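Local atomic coordinates of aldose 1-epimerase (Caenorhabditis elegans, PDB entry 1LUR), a protein that probably catalyses the interconversion of the alpha and beta anomers of aldoses such as galactose. Residues 121-127 with 140-146; 74-78 with 201-205; 88-92 with 130-136; 28-32 with 108-114. All coordinates share one frame. Numbering follows the deposited sequence.

Interaction 1. Residues 121-127 with 140-146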
# COMPACT_ATOMS: atom_id res chain seq x y z
N SER A 121 18.73 -1.01 6.00
CA SER A 121 17.62 -1.96 5.98
C SER A 121 17.07 -2.27 7.37
O SER A 121 17.76 -2.11 8.37
CB SER A 121 18.09 -3.26 5.31
OG SER A 121 17.06 -4.23 5.25
N VAL A 122 15.81 -2.70 7.41
CA VAL A 122 15.14 -3.04 8.66
C VAL A 122 14.06 -4.06 8.35
O VAL A 122 13.34 -3.94 7.36
CB VAL A 122 14.50 -1.79 9.34
CG1 VAL A 122 13.46 -1.17 8.41
CG2 VAL A 122 13.87 -2.19 10.66
N SER A 123 13.96 -5.09 9.19
CA SER A 123 12.95 -6.12 9.00
C SER A 123 12.07 -6.22 10.23
O SER A 123 12.54 -6.11 11.36
CB SER A 123 13.60 -7.48 8.73
OG SER A 123 14.38 -7.45 7.54
N PHE A 124 10.77 -6.41 10.00
CA PHE A 124 9.79 -6.53 11.07
C PHE A 124 9.10 -7.87 10.94
O PHE A 124 8.97 -8.40 9.84
CB PHE A 124 8.71 -5.44 10.96
CG PHE A 124 9.24 -4.04 11.01
CD1 PHE A 124 9.30 -3.27 9.86
CD2 PHE A 124 9.65 -3.48 12.22
CE1 PHE A 124 9.75 -1.95 9.90
CE2 PHE A 124 10.11 -2.17 12.28
CZ PHE A 124 10.16 -1.40 11.11
N SER A 125 8.65 -8.43 12.06
CA SER A 125 7.97 -9.71 12.02
C SER A 125 6.79 -9.66 12.98
O SER A 125 6.80 -8.90 13.94
CB SER A 125 8.92 -10.84 12.42
OG SER A 125 8.30 -12.10 12.23
N VAL A 126 5.76 -10.45 12.69
CA VAL A 126 4.58 -10.50 13.53
C VAL A 126 3.78 -11.76 13.22
O VAL A 126 3.85 -12.29 12.11
CB VAL A 126 3.68 -9.26 13.30
CG1 VAL A 126 2.99 -9.35 11.94
CG2 VAL A 126 2.65 -9.15 14.42
N ARG A 127 3.03 -12.24 14.20
CA ARG A 127 2.22 -13.43 14.03
C ARG A 127 0.76 -13.06 14.18
O ARG A 127 0.42 -12.15 14.94
CB ARG A 127 2.58 -14.49 15.07
CG ARG A 127 3.96 -15.08 14.93
CD ARG A 127 4.27 -15.97 16.13
NE ARG A 127 5.54 -16.67 15.97
CZ ARG A 127 5.73 -17.70 15.15
NH1 ARG A 127 4.72 -18.16 14.42
NH2 ARG A 127 6.93 -18.26 15.07
N LYS A 140 3.03 -16.21 10.04
CA LYS A 140 4.16 -15.53 10.63
C LYS A 140 4.56 -14.63 9.46
O LYS A 140 4.97 -15.13 8.42
CB LYS A 140 5.29 -16.51 10.96
CG LYS A 140 6.51 -15.81 11.55
CD LYS A 140 7.64 -16.78 11.83
CE LYS A 140 8.90 -16.02 12.22
NZ LYS A 140 9.34 -15.09 11.14
N ILE A 141 4.40 -13.33 9.64
CA ILE A 141 4.72 -12.38 8.59
C ILE A 141 5.97 -11.56 8.86
O ILE A 141 6.17 -11.05 9.96
CB ILE A 141 3.54 -11.40 8.34
CG1 ILE A 141 2.27 -12.17 8.01
CG2 ILE A 141 3.85 -10.47 7.18
CD1 ILE A 141 1.35 -12.39 9.18
N ASP A 142 6.81 -11.43 7.83
CA ASP A 142 8.04 -10.67 7.92
C ASP A 142 8.08 -9.67 6.77
O ASP A 142 7.89 -10.04 5.61
CB ASP A 142 9.25 -11.61 7.85
CG ASP A 142 9.54 -12.29 9.17
OD1 ASP A 142 8.63 -12.96 9.71
OD2 ASP A 142 10.68 -12.14 9.67
N VAL A 143 8.30 -8.41 7.10
CA VAL A 143 8.37 -7.34 6.11
C VAL A 143 9.70 -6.61 6.23
O VAL A 143 10.12 -6.25 7.33
CB VAL A 143 7.22 -6.33 6.32
CG1 VAL A 143 7.50 -5.05 5.55
CG2 VAL A 143 5.91 -6.95 5.87
N THR A 144 10.35 -6.39 5.09
CA THR A 144 11.63 -5.71 5.08
C THR A 144 11.64 -4.48 4.19
O THR A 144 11.05 -4.48 3.11
CB THR A 144 12.77 -6.64 4.59
OG1 THR A 144 12.82 -7.82 5.41
CG2 THR A 144 14.13 -5.92 4.66
N TYR A 145 12.27 -3.41 4.68
CA TYR A 145 12.38 -2.17 3.95
C TYR A 145 13.88 -2.01 3.75
O TYR A 145 14.65 -2.09 4.72
CB TYR A 145 11.87 -0.98 4.75
CG TYR A 145 10.37 -0.90 4.90
CD1 TYR A 145 9.74 -1.45 6.02
CD2 TYR A 145 9.60 -0.20 3.98
CE1 TYR A 145 8.37 -1.31 6.21
CE2 TYR A 145 8.22 -0.05 4.16
CZ TYR A 145 7.62 -0.60 5.29
OH TYR A 145 6.27 -0.42 5.50
N THR A 146 14.30 -1.79 2.51
CA THR A 146 15.71 -1.63 2.20
C THR A 146 15.92 -0.53 1.17
O THR A 146 15.13 -0.39 0.23
CB THR A 146 16.30 -2.94 1.64
OG1 THR A 146 16.14 -4.00 2.60
CG2 THR A 146 17.79 -2.78 1.30

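Interaction 2. Residues 74-78 with 201-205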
# COMPACT_ATOMS: atom_id res chain seq x y z
N ALA A 74 -5.66 -7.19 2.56
CA ALA A 74 -5.79 -5.79 2.20
C ALA A 74 -7.14 -5.50 1.57
O ALA A 74 -7.71 -6.33 0.84
CB ALA A 74 -4.67 -5.38 1.26
N ASN A 75 -7.64 -4.31 1.85
CA ASN A 75 -8.92 -3.85 1.34
C ASN A 75 -10.10 -4.59 1.94
O ASN A 75 -10.04 -5.07 3.07
CB ASN A 75 -8.95 -3.91 -0.19
CG ASN A 75 -9.83 -2.83 -0.80
OD1 ASN A 75 -11.04 -3.01 -0.96
ND2 ASN A 75 -9.23 -1.68 -1.12
N ARG A 76 -11.16 -4.73 1.15
CA ARG A 76 -12.36 -5.39 1.62
C ARG A 76 -12.72 -6.83 1.38
O ARG A 76 -12.40 -7.41 0.35
CB ARG A 76 -13.55 -4.55 1.16
CG ARG A 76 -13.41 -3.06 1.44
CD ARG A 76 -14.51 -2.25 0.77
NE ARG A 76 -14.42 -0.84 1.13
CZ ARG A 76 -13.45 -0.02 0.73
NH1 ARG A 76 -12.48 -0.47 -0.05
NH2 ARG A 76 -13.45 1.24 1.11
N ILE A 77 -13.42 -7.39 2.37
CA ILE A 77 -13.92 -8.75 2.34
C ILE A 77 -15.40 -8.39 2.23
O ILE A 77 -15.99 -7.86 3.18
CB ILE A 77 -13.72 -9.51 3.68
CG1 ILE A 77 -12.24 -9.77 3.94
CG2 ILE A 77 -14.51 -10.81 3.63
CD1 ILE A 77 -11.56 -10.64 2.92
N LYS A 78 -16.00 -8.65 1.07
CA LYS A 78 -17.41 -8.33 0.84
C LYS A 78 -18.36 -8.84 1.90
O LYS A 78 -18.44 -10.04 2.16
CB LYS A 78 -17.84 -8.83 -0.54
CG LYS A 78 -19.25 -8.42 -0.95
CD LYS A 78 -19.51 -8.75 -2.41
CE LYS A 78 -21.00 -8.71 -2.74
NZ LYS A 78 -21.63 -7.41 -2.40
N THR A 201 -20.09 1.47 -2.22
CA THR A 201 -19.29 1.36 -1.00
C THR A 201 -17.85 1.04 -1.35
O THR A 201 -17.05 0.70 -0.47
CB THR A 201 -19.82 0.23 -0.10
OG1 THR A 201 -19.62 -1.03 -0.75
CG2 THR A 201 -21.29 0.42 0.17
N PHE A 202 -17.53 1.14 -2.63
CA PHE A 202 -16.20 0.86 -3.12
C PHE A 202 -15.76 -0.57 -2.87
O PHE A 202 -14.59 -0.84 -2.62
CB PHE A 202 -15.19 1.85 -2.53
CG PHE A 202 -15.38 3.26 -3.02
CD1 PHE A 202 -16.19 4.16 -2.33
CD2 PHE A 202 -14.80 3.67 -4.22
CE1 PHE A 202 -16.43 5.44 -2.82
CE2 PHE A 202 -15.04 4.96 -4.73
CZ PHE A 202 -15.85 5.84 -4.03
N CYS A 203 -16.72 -1.49 -2.92
CA CYS A 203 -16.41 -2.90 -2.72
C CYS A 203 -16.52 -3.54 -4.09
O CYS A 203 -17.49 -3.29 -4.82
CB CYS A 203 -17.39 -3.58 -1.77
SG CYS A 203 -17.01 -5.34 -1.56
N PRO A 204 -15.52 -4.35 -4.47
CA PRO A 204 -15.54 -5.01 -5.78
C PRO A 204 -16.84 -5.75 -6.05
O PRO A 204 -17.44 -6.33 -5.15
CB PRO A 204 -14.34 -5.95 -5.70
CG PRO A 204 -13.38 -5.18 -4.84
CD PRO A 204 -14.28 -4.66 -3.74
N THR A 205 -17.26 -5.74 -7.31
CA THR A 205 -18.48 -6.42 -7.70
C THR A 205 -18.13 -7.77 -8.33
O THR A 205 -19.00 -8.62 -8.52
CB THR A 205 -19.26 -5.60 -8.74
OG1 THR A 205 -18.42 -5.38 -9.88
CG2 THR A 205 -19.66 -4.26 -8.15
O HOH W 1 -20.11 -5.58 -4.50

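Interaction 3. Residues 88-92 with 130-136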
# COMPACT_ATOMS: atom_id res chain seq x y z
N GLN A 88 -17.44 -21.42 6.32
CA GLN A 88 -17.74 -20.00 6.28
C GLN A 88 -17.14 -19.24 7.44
O GLN A 88 -17.18 -19.69 8.59
CB GLN A 88 -19.26 -19.77 6.24
CG GLN A 88 -19.63 -18.31 5.99
CD GLN A 88 -21.09 -18.12 5.64
OE1 GLN A 88 -21.97 -18.37 6.46
NE2 GLN A 88 -21.36 -17.67 4.42
N TYR A 89 -16.55 -18.09 7.14
CA TYR A 89 -15.94 -17.25 8.16
C TYR A 89 -16.67 -15.92 8.12
O TYR A 89 -16.84 -15.33 7.05
CB TYR A 89 -14.45 -17.05 7.88
CG TYR A 89 -13.64 -18.29 8.17
CD1 TYR A 89 -13.01 -18.46 9.40
CD2 TYR A 89 -13.57 -19.32 7.24
CE1 TYR A 89 -12.32 -19.63 9.70
CE2 TYR A 89 -12.89 -20.49 7.53
CZ TYR A 89 -12.27 -20.64 8.75
OH TYR A 89 -11.62 -21.82 9.03
N THR A 90 -17.12 -15.47 9.28
CA THR A 90 -17.84 -14.21 9.39
C THR A 90 -17.18 -13.35 10.44
O THR A 90 -16.98 -13.78 11.58
CB THR A 90 -19.30 -14.47 9.78
OG1 THR A 90 -19.33 -15.36 10.90
CG2 THR A 90 -20.04 -15.09 8.62
N MSE A 91 -16.82 -12.13 10.05
CA MSE A 91 -16.18 -11.20 10.95
C MSE A 91 -17.14 -10.06 11.31
O MSE A 91 -18.23 -9.95 10.72
CB MSE A 91 -14.92 -10.63 10.28
CG MSE A 91 -13.76 -11.64 10.12
SE MSE A 91 -14.04 -13.10 8.86
CE MSE A 91 -14.44 -14.54 10.10
N THR A 92 -16.76 -9.24 12.28
CA THR A 92 -17.60 -8.12 12.70
C THR A 92 -17.24 -6.97 11.76
O THR A 92 -16.07 -6.59 11.67
CB THR A 92 -17.31 -7.70 14.16
OG1 THR A 92 -17.70 -8.75 15.06
CG2 THR A 92 -18.07 -6.42 14.52
N GLU A 130 -6.57 -16.74 13.73
CA GLU A 130 -7.99 -16.43 13.79
C GLU A 130 -8.41 -15.68 15.07
O GLU A 130 -9.25 -14.79 15.00
CB GLU A 130 -8.82 -17.72 13.62
CG GLU A 130 -10.33 -17.47 13.45
CD GLU A 130 -11.12 -18.76 13.25
OE1 GLU A 130 -10.50 -19.84 13.29
OE2 GLU A 130 -12.36 -18.69 13.05
N GLN A 131 -7.82 -16.02 16.21
CA GLN A 131 -8.19 -15.33 17.45
C GLN A 131 -7.84 -13.85 17.43
O GLN A 131 -8.51 -13.05 18.06
CB GLN A 131 -7.52 -15.96 18.68
CG GLN A 131 -8.21 -17.19 19.23
CD GLN A 131 -7.57 -18.47 18.73
OE1 GLN A 131 -6.36 -18.66 18.88
NE2 GLN A 131 -8.37 -19.35 18.15
N ASP A 132 -6.78 -13.50 16.70
CA ASP A 132 -6.36 -12.11 16.61
C ASP A 132 -7.24 -11.26 15.71
O ASP A 132 -7.56 -10.12 16.05
CB ASP A 132 -4.93 -11.99 16.07
CG ASP A 132 -3.90 -12.62 16.97
OD1 ASP A 132 -3.85 -12.25 18.16
OD2 ASP A 132 -3.13 -13.47 16.48
N ASP A 133 -7.64 -11.81 14.56
CA ASP A 133 -8.46 -11.05 13.63
C ASP A 133 -9.68 -11.72 13.00
O ASP A 133 -10.30 -11.14 12.11
CB ASP A 133 -7.56 -10.56 12.50
CG ASP A 133 -6.76 -11.70 11.88
OD1 ASP A 133 -7.29 -12.83 11.84
OD2 ASP A 133 -5.62 -11.47 11.42
N GLY A 134 -10.00 -12.93 13.43
CA GLY A 134 -11.16 -13.61 12.87
C GLY A 134 -10.98 -14.22 11.49
O GLY A 134 -11.89 -14.87 10.98
N LEU A 135 -9.82 -14.01 10.86
CA LEU A 135 -9.60 -14.58 9.53
C LEU A 135 -9.09 -16.02 9.72
O LEU A 135 -8.52 -16.36 10.77
CB LEU A 135 -8.62 -13.71 8.74
CG LEU A 135 -9.22 -12.38 8.23
CD1 LEU A 135 -8.12 -11.43 7.75
CD2 LEU A 135 -10.21 -12.66 7.08
N PRO A 136 -9.29 -16.89 8.72
CA PRO A 136 -8.84 -18.28 8.87
C PRO A 136 -7.35 -18.51 9.08
O PRO A 136 -6.52 -17.72 8.64
CB PRO A 136 -9.35 -18.95 7.59
CG PRO A 136 -9.29 -17.82 6.59
CD PRO A 136 -9.84 -16.65 7.38

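Interaction 4. Residues 28-32 with 108-114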
# COMPACT_ATOMS: atom_id res chain seq x y z
N LEU A 28 8.45 2.56 11.41
CA LEU A 28 7.90 2.48 12.76
C LEU A 28 7.42 1.05 12.99
O LEU A 28 6.65 0.51 12.20
CB LEU A 28 6.73 3.46 12.90
CG LEU A 28 6.10 3.67 14.28
CD1 LEU A 28 7.13 4.29 15.23
CD2 LEU A 28 4.89 4.59 14.14
N PRO A 29 7.89 0.41 14.07
CA PRO A 29 7.51 -0.97 14.40
C PRO A 29 6.00 -1.15 14.41
O PRO A 29 5.49 -2.20 14.01
CB PRO A 29 8.12 -1.17 15.78
CG PRO A 29 9.35 -0.32 15.72
CD PRO A 29 8.84 0.94 15.07
N PHE A 30 5.29 -0.13 14.87
CA PHE A 30 3.83 -0.20 14.92
C PHE A 30 3.27 -0.22 13.51
O PHE A 30 3.43 0.74 12.75
CB PHE A 30 3.26 0.99 15.68
CG PHE A 30 1.76 0.98 15.78
CD1 PHE A 30 1.12 0.01 16.55
CD2 PHE A 30 1.00 1.90 15.08
CE1 PHE A 30 -0.27 -0.03 16.62
CE2 PHE A 30 -0.39 1.87 15.14
CZ PHE A 30 -1.03 0.90 15.91
N GLY A 31 2.62 -1.32 13.16
CA GLY A 31 2.04 -1.46 11.84
C GLY A 31 3.09 -1.57 10.75
O GLY A 31 2.76 -1.44 9.57
N ALA A 32 4.35 -1.81 11.14
CA ALA A 32 5.45 -1.93 10.17
C ALA A 32 5.23 -0.83 9.14
O ALA A 32 5.22 -1.07 7.93
CB ALA A 32 5.42 -3.30 9.50
N GLY A 108 -1.88 -3.80 10.37
CA GLY A 108 -1.57 -2.39 10.41
C GLY A 108 -1.76 -1.77 11.78
O GLY A 108 -1.21 -0.70 12.07
N TYR A 109 -2.53 -2.43 12.64
CA TYR A 109 -2.78 -1.92 13.99
C TYR A 109 -2.04 -2.67 15.08
O TYR A 109 -2.39 -2.56 16.25
CB TYR A 109 -4.28 -1.95 14.30
CG TYR A 109 -5.09 -1.00 13.46
CD1 TYR A 109 -4.91 0.37 13.57
CD2 TYR A 109 -6.00 -1.47 12.52
CE1 TYR A 109 -5.61 1.26 12.76
CE2 TYR A 109 -6.71 -0.60 11.71
CZ TYR A 109 -6.51 0.77 11.83
OH TYR A 109 -7.19 1.64 11.02
N ARG A 110 -1.02 -3.43 14.70
CA ARG A 110 -0.28 -4.18 15.70
C ARG A 110 1.20 -3.81 15.75
O ARG A 110 1.76 -3.30 14.79
CB ARG A 110 -0.45 -5.67 15.45
CG ARG A 110 -1.91 -6.10 15.53
CD ARG A 110 -2.06 -7.57 15.32
NE ARG A 110 -1.26 -8.31 16.28
CZ ARG A 110 -1.01 -9.61 16.20
NH1 ARG A 110 -1.50 -10.32 15.18
NH2 ARG A 110 -0.26 -10.20 17.12
N LYS A 111 1.82 -4.06 16.90
CA LYS A 111 3.23 -3.76 17.11
C LYS A 111 4.08 -4.93 16.62
O LYS A 111 4.06 -6.02 17.19
CB LYS A 111 3.49 -3.51 18.60
CG LYS A 111 2.51 -2.52 19.24
CD LYS A 111 2.90 -2.19 20.68
CE LYS A 111 4.12 -1.28 20.72
NZ LYS A 111 3.83 0.01 20.03
N TRP A 112 4.82 -4.69 15.54
CA TRP A 112 5.68 -5.72 14.96
C TRP A 112 7.03 -5.76 15.68
O TRP A 112 7.47 -4.75 16.23
CB TRP A 112 5.94 -5.43 13.49
CG TRP A 112 4.75 -5.48 12.61
CD1 TRP A 112 3.58 -4.78 12.75
CD2 TRP A 112 4.62 -6.23 11.39
NE1 TRP A 112 2.74 -5.04 11.69
CE2 TRP A 112 3.36 -5.92 10.84
CE3 TRP A 112 5.46 -7.12 10.71
CZ2 TRP A 112 2.91 -6.48 9.64
CZ3 TRP A 112 5.02 -7.67 9.52
CH2 TRP A 112 3.76 -7.35 8.99
N GLU A 113 7.68 -6.92 15.65
CA GLU A 113 8.98 -7.09 16.29
C GLU A 113 10.07 -6.69 15.30
O GLU A 113 9.91 -6.87 14.09
CB GLU A 113 9.19 -8.56 16.68
CG GLU A 113 8.28 -9.07 17.78
CD GLU A 113 8.69 -8.58 19.15
OE1 GLU A 113 9.80 -8.95 19.59
OE2 GLU A 113 7.92 -7.82 19.77
N VAL A 114 11.16 -6.13 15.80
CA VAL A 114 12.26 -5.73 14.94
C VAL A 114 13.19 -6.93 14.95
O VAL A 114 13.81 -7.23 15.97
CB VAL A 114 13.00 -4.51 15.49
CG1 VAL A 114 14.26 -4.27 14.67
CG2 VAL A 114 12.10 -3.29 15.44

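Interaction 1. Residues 121-127 with 140-146
Strands 121-127 and 140-146 run antiparallel, their axes 4.5 Å apart at closest approach and their directions 164° apart. At S121, a non-hydrogen-bonded position facing T146, the link is made by side chains: S121 OG and T146 OG1 share a hydrogen bond of 2.8 Å. V122 and Y145 form the first hydrogen-bonded pair, V122 N to Y145 O at 3.0 Å and Y145 N to V122 O at 2.9 Å, while V122 CG1 packs 4.0 Å from Y145 CB. S123 OG then meets T144 OG1 at 2.7 Å. F124 pairs with V143 through two 2.8 Å bonds, F124 N to V143 O and V143 N to F124 O, and its ring edge reaches diagonally to Y145, with F124 CE1 3.9 Å from Y145 CD1. S125 OG donates to D142 OD1 (2.7 Å), which also takes a salt bridge from K140 NZ at 2.7 Å. V126 and I141 form the last hydrogen-bonded pair, V126 N to I141 O at 2.8 Å and I141 N to V126 O at 2.7 Å. Finally, R127 pairs with K140 without backbone bonds, R127 NH2 being 3.6 Å from K140 CD. The face of S121, S123, S125 and D142 is polar; that of V122, F124, V126, I141, V143 and Y145 is mainly apolar, with Y145 OH bonded to A32 O. Within the large antiparallel sheet typical of the galactose mutarotase fold, strand 113-118 flanks one edge of the pair and strand 152-160 the other, while L27 and W112 pack on the apolar face.

Interaction 2. Residues 74-78 with 201-205
R76 extends along T201, F202 and C203 with an m, t, t side chain, and its conformation governs the contact. N75 has a positive phi (69°), and its OD1 accepts from both R76 N (2.7 Å) and R76 NH1 (3.1 Å), so the side chain of one residue holds its neighbour's guanidinium in place. The aliphatic part of R76 packs on C203, R76 CD lying 4.0 Å from C203 CA and 4.1 Å from C203 CB. Further out, R76 NH1 is 3.3 Å from F202 O, which sits over one face of the guanidinium, and R76 NE is 3.4 Å from T201 O; in both cases the angles are too poor for a hydrogen bond. F202 has backbone angles of 62/34°, in the left-handed region, and its ring leads away from R76. C203, with a t rotamer, brings SG to 3.7 Å from K78 CB. K78 is extended as far as its last torsion, which turns to p, and a water bridges K78 NZ (3.2 Å) and P204 O (2.8 Å). In GalM relatives an Asn-Arg pair at this place lines the sugar site, and here N75 N bonds to H101 ND1; a similar role is probable. With carbonyls near the guanidinium but no direct hydrogen bond between the segments, the chemistry is that of packing, electrostatic proximity and one water bridge; the N75 OD1 bonds help to orient R76, together with its packing on C203.

Interaction 3. Residues 88-92 with 130-136
An Asx turn at the exit of the short helix 130-133 presents a compact surface to the end of the hairpin strand 87-90. D133 OD1 accepts from L135 N at 3.0 Å, and G134 N bonds back to E130 O at 2.5 Å. G134 has a phi of 77°, which favours glycine, and it lies so near the other segment that a CB there would come tightly against M91 CG. Y89 supplies the main contact: P136 CB sits over its ring in a CH-pi interaction, 3.7 Å from the centroid and 18° off the normal, the nearest ring atom to P136 CB being Y89 CZ at 3.6 Å. At the ring edge, E130 OE2 approaches Y89 CE1 to 3.5 Å. M91, a selenomethionine in this crystal, turns toward the same loop, where its SE packs 4.2 Å from L135 CD2. The contact between the segments is thus built from van der Waals packing and the CH-pi interaction. Around it, F84 from the partner strand 81-84 touches both Y89 and P136, R72 makes a salt bridge to D133, and the helix itself joins strands 121-129 and 138-147 of the large sheet, so the small hairpin is packed against the connection between two of its strands.

Interaction 4. Residues 28-32 with 108-114
Residues 29-32 form a type II beta turn between strands 24-28 and 33-40, closed by A32 N to P29 O at 3.1 Å. Residues 108-114 pass alongside it on the way into strand 113-118. P29 O accepts a second bond from W112 N at 3.0 Å, and G31 N donates to R110 O at 2.7 Å, so that F30 and K111 make a single backbone bridge with their CA atoms 4.2 Å apart. G31 has the positive phi (68°) expected at the third position of such a turn, and its CA comes to 3.3 Å from G108 O in a CA-H...O contact; a CB there would clash with that oxygen. Among the side chains, A32 CB lies over the five-membered ring of W112, 3.6 Å from its centroid and 13° off the normal, a CH-pi contact. The F30 ring packs on the 108-111 backbone: F30 CE1 is 3.3 Å from Y109 O, G108 O lies over one ring face, and K111 CG stands at the ring edge, 3.9 Å from F30 CD1. P29 CG packs 4.1 Å from V114 CG2. The indole nitrogen W112 NE1 has its partner outside the contact, L107 O. Chemically, then, G31 N and P29 O are satisfied by the neighbouring segment, and these two backbone hydrogen bonds are combined with the packing of W112 on A32 and of F30 on the 108-111 backbone, in a largely buried setting.

In the fold
Interactions 1 and 4 form one continuous region, their centres 9 Å apart: Y145 OH is 2.7 Å from A32 O, S125 O is 2.8 Å from E113 N, and V126 CG1 packs 3.5 Å from W112 CE3. Interaction 3 follows directly from the paired strands, because its helix joins them; it also reaches interaction 4, where D132 CG is 3.8 Å from R110 NH1. Interaction 2 touches none of the others, coming to about 5 Å from interaction 3 at the nearest atoms and about 11 Å from interaction 1. By analogy with GalM relatives, its N75-R76 pair probably belongs to the sugar site; a sulfate ion, probably from the crystallisation liquor, lies about 6 Å from the F202 side chain.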